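Local coordinates for Molybdate/tungstate binding protein (PDB 1FR3), which binds the oxyanions molybdate and tungstate and probably serves molybdate homeostasis as a hexameric storage or buffering protein, at residues Ala23-Asp28 and Asp41-Leu46. Numbering follows the deposited sequence.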
ATOM      1  N   ALA A  23      12.516  -7.921  -7.315  1.00  6.93           N
ATOM      2  CA  ALA A  23      12.479  -8.459  -8.669  1.00  7.65           C
ATOM      3  C   ALA A  23      11.348  -7.787  -9.445  1.00  7.62           C
ATOM      4  O   ALA A  23      10.280  -7.544  -8.876  1.00  7.31           O
ATOM      5  CB  ALA A  23      12.262  -9.963  -8.656  1.00  7.32           C
ATOM      6  N   LYS A  24      11.609  -7.449 -10.695  1.00  7.00           N
ATOM      7  CA  LYS A  24      10.587  -6.867 -11.560  1.00  6.73           C
ATOM      8  C   LYS A  24       9.952  -8.002 -12.354  1.00  6.90           C
ATOM      9  O   LYS A  24      10.657  -8.727 -13.053  1.00  7.41           O
ATOM     10  CB  LYS A  24      11.193  -5.836 -12.517  1.00  7.75           C
ATOM     11  CG  LYS A  24      10.194  -5.315 -13.542  1.00  9.10           C
ATOM     12  CD  LYS A  24      10.769  -4.284 -14.484  1.00 10.88           C
ATOM     13  CE  LYS A  24      11.890  -4.803 -15.360  1.00 11.24           C
ATOM     14  NZ  LYS A  24      12.240  -3.834 -16.447  1.00 13.30           N
ATOM     15  N   ILE A  25       8.633  -8.158 -12.259  1.00  6.35           N
ATOM     16  CA  ILE A  25       7.932  -9.204 -12.992  1.00  5.91           C
ATOM     17  C   ILE A  25       7.097  -8.504 -14.070  1.00  5.93           C
ATOM     18  O   ILE A  25       6.180  -7.762 -13.722  1.00  6.53           O
ATOM     19  CB  ILE A  25       6.998 -10.048 -12.111  1.00  5.84           C
ATOM     20  CG1 ILE A  25       7.661 -10.476 -10.802  1.00  6.80           C
ATOM     21  CG2 ILE A  25       6.497 -11.274 -12.867  1.00  6.60           C
ATOM     22  CD1 ILE A  25       8.936 -11.262 -10.905  1.00  7.19           C
ATOM     23  N   VAL A  26       7.502  -8.679 -15.317  1.00  5.90           N
ATOM     24  CA  VAL A  26       6.802  -8.047 -16.437  1.00  6.85           C
ATOM     25  C   VAL A  26       5.817  -9.073 -16.996  1.00  6.67           C
ATOM     26  O   VAL A  26       6.221 -10.184 -17.342  1.00  7.22           O
ATOM     27  CB  VAL A  26       7.749  -7.591 -17.556  1.00  7.03           C
ATOM     28  CG1 VAL A  26       6.960  -6.811 -18.604  1.00  7.67           C
ATOM     29  CG2 VAL A  26       8.872  -6.722 -17.007  1.00  7.70           C
ATOM     30  N   MET A  27       4.540  -8.714 -17.039  1.00  6.32           N
ATOM     31  CA  MET A  27       3.521  -9.647 -17.495  1.00  6.44           C
ATOM     32  C   MET A  27       2.680  -9.068 -18.621  1.00  6.48           C
ATOM     33  O   MET A  27       2.628  -7.855 -18.830  1.00  7.24           O
ATOM     34  CB  MET A  27       2.594  -9.963 -16.308  1.00  6.93           C
ATOM     35  CG  MET A  27       3.292 -10.712 -15.181  1.00  6.76           C
ATOM     36  SD  MET A  27       2.319 -10.720 -13.655  1.00  6.49           S
ATOM     37  CE  MET A  27       2.634  -9.063 -13.052  1.00  8.07           C
ATOM     38  N   ASP A  28       2.015  -9.958 -19.343  1.00  8.10           N
ATOM     39  CA  ASP A  28       1.064  -9.544 -20.364  1.00  8.21           C
ATOM     40  C   ASP A  28      -0.340  -9.918 -19.879  1.00  7.67           C
ATOM     41  O   ASP A  28      -0.549 -11.045 -19.434  1.00  7.63           O
ATOM     42  CB  ASP A  28       1.296 -10.214 -21.722  1.00 10.06           C
ATOM     43  CG  ASP A  28       0.240  -9.761 -22.724  1.00 11.52           C
ATOM     44  OD1 ASP A  28      -0.683 -10.552 -22.997  1.00 13.27           O
ATOM     45  OD2 ASP A  28       0.335  -8.622 -23.222  1.00 13.77           O
ATOM     46  N   ASP A  41      12.826 -13.492  -3.050  1.00 10.94           N
ATOM     47  CA  ASP A  41      12.430 -14.670  -2.292  1.00 11.81           C
ATOM     48  C   ASP A  41      11.182 -15.302  -2.906  1.00 10.36           C
ATOM     49  O   ASP A  41      11.071 -16.519  -3.021  1.00 10.21           O
ATOM     50  CB  ASP A  41      12.151 -14.288  -0.836  1.00 14.02           C
ATOM     51  CG  ASP A  41      13.368 -13.655  -0.169  1.00 16.13           C
ATOM     52  OD1 ASP A  41      13.722 -12.537  -0.606  1.00 17.26           O
ATOM     53  OD2 ASP A  41      13.916 -14.259   0.769  1.00 18.31           O
ATOM     54  N   SER A  42      10.240 -14.445  -3.306  1.00  9.06           N
ATOM     55  CA  SER A  42       8.997 -14.923  -3.916  1.00  8.79           C
ATOM     56  C   SER A  42       9.244 -15.539  -5.286  1.00  8.27           C
ATOM     57  O   SER A  42       8.578 -16.504  -5.664  1.00  8.29           O
ATOM     58  CB  SER A  42       7.998 -13.769  -4.018  1.00  9.23           C
ATOM     59  OG  SER A  42       7.530 -13.388  -2.737  1.00  9.59           O
ATOM     60  N   VAL A  43      10.177 -14.973  -6.053  1.00  8.35           N
ATOM     61  CA  VAL A  43      10.502 -15.551  -7.361  1.00  8.83           C
ATOM     62  C   VAL A  43      10.988 -16.991  -7.186  1.00  9.41           C
ATOM     63  O   VAL A  43      10.581 -17.888  -7.919  1.00  9.84           O
ATOM     64  CB  VAL A  43      11.556 -14.709  -8.094  1.00  8.65           C
ATOM     65  CG1 VAL A  43      12.049 -15.416  -9.348  1.00 10.29           C
ATOM     66  CG2 VAL A  43      10.951 -13.353  -8.449  1.00  9.74           C
ATOM     67  N   ALA A  44      11.848 -17.178  -6.193  1.00 10.76           N
ATOM     68  CA  ALA A  44      12.393 -18.488  -5.865  1.00 11.52           C
ATOM     69  C   ALA A  44      11.324 -19.447  -5.354  1.00 11.24           C
ATOM     70  O   ALA A  44      11.219 -20.579  -5.817  1.00 11.90           O
ATOM     71  CB  ALA A  44      13.481 -18.329  -4.810  1.00 12.02           C
ATOM     72  N   ASP A  45      10.494 -18.973  -4.432  1.00 10.26           N
ATOM     73  CA  ASP A  45       9.434 -19.787  -3.847  1.00 10.55           C
ATOM     74  C   ASP A  45       8.419 -20.232  -4.888  1.00 10.84           C
ATOM     75  O   ASP A  45       8.036 -21.401  -4.945  1.00 11.83           O
ATOM     76  CB  ASP A  45       8.768 -19.019  -2.705  1.00 10.48           C
ATOM     77  CG  ASP A  45       7.740 -19.811  -1.925  1.00 11.15           C
ATOM     78  OD1 ASP A  45       7.855 -21.053  -1.818  1.00 11.87           O
ATOM     79  OD2 ASP A  45       6.796 -19.169  -1.408  1.00 10.00           O
ATOM     80  N   LEU A  46       7.957 -19.298  -5.715  1.00 10.20           N
ATOM     81  CA  LEU A  46       6.981 -19.594  -6.753  1.00 11.04           C
ATOM     82  C   LEU A  46       7.628 -20.217  -7.984  1.00 11.67           C
ATOM     83  O   LEU A  46       6.945 -20.756  -8.857  1.00 12.00           O
ATOM     84  CB  LEU A  46       6.226 -18.316  -7.142  1.00 11.22           C
ATOM     85  CG  LEU A  46       5.079 -17.872  -6.233  1.00 11.32           C
ATOM     86  CD1 LEU A  46       5.576 -17.459  -4.856  1.00 12.27           C
ATOM     87  CD2 LEU A  46       4.286 -16.731  -6.862  1.00 10.99           C
TER
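On Val-43, chi1 of 171° sets CG1 anti to the backbone N and turns CG2 anti to the carbonyl carbon, and it is CG2 that reaches the strand. Ile-25 answers with a chi1 of -46°, which puts CG1 anti to its own carbonyl carbon, and chi2 of -58° then swings CD1 to the helix. Ile-25 and Val-43 pass alongside in opposing senses, with Ile-25 CD1 3.8 Å from Val-43 CG2. The same methyl also meets Ala-23, whose CB sits 3.6 Å away. One branch of a single valine thus touches two residues on one face of the strand, a small case of how a short helix can be seated on a sheet by apolar contact, with no hydrogen bond between the segments. Both segments belong to the TOBE domain, a member of the OB clan, and helix 40-46 follows directly on strand 32-39, which pairs antiparallel with the strand carrying Ala-23 and Ile-25. The CA atoms of Ala-23 and Val-43, 7.5 Å apart, are the closest pair of CA atoms between the segments, and all three touching residues are buried. Next to this apolar seat the helix turns polar: Ser-42 OG hydrogen-bonds a bound tungstate, Thr-39 OG1 and the backbone O of Ser-4 from a second subunit. Asp-45 forms salt bridges with Lys-2 and Arg-6 of that same neighbouring subunit.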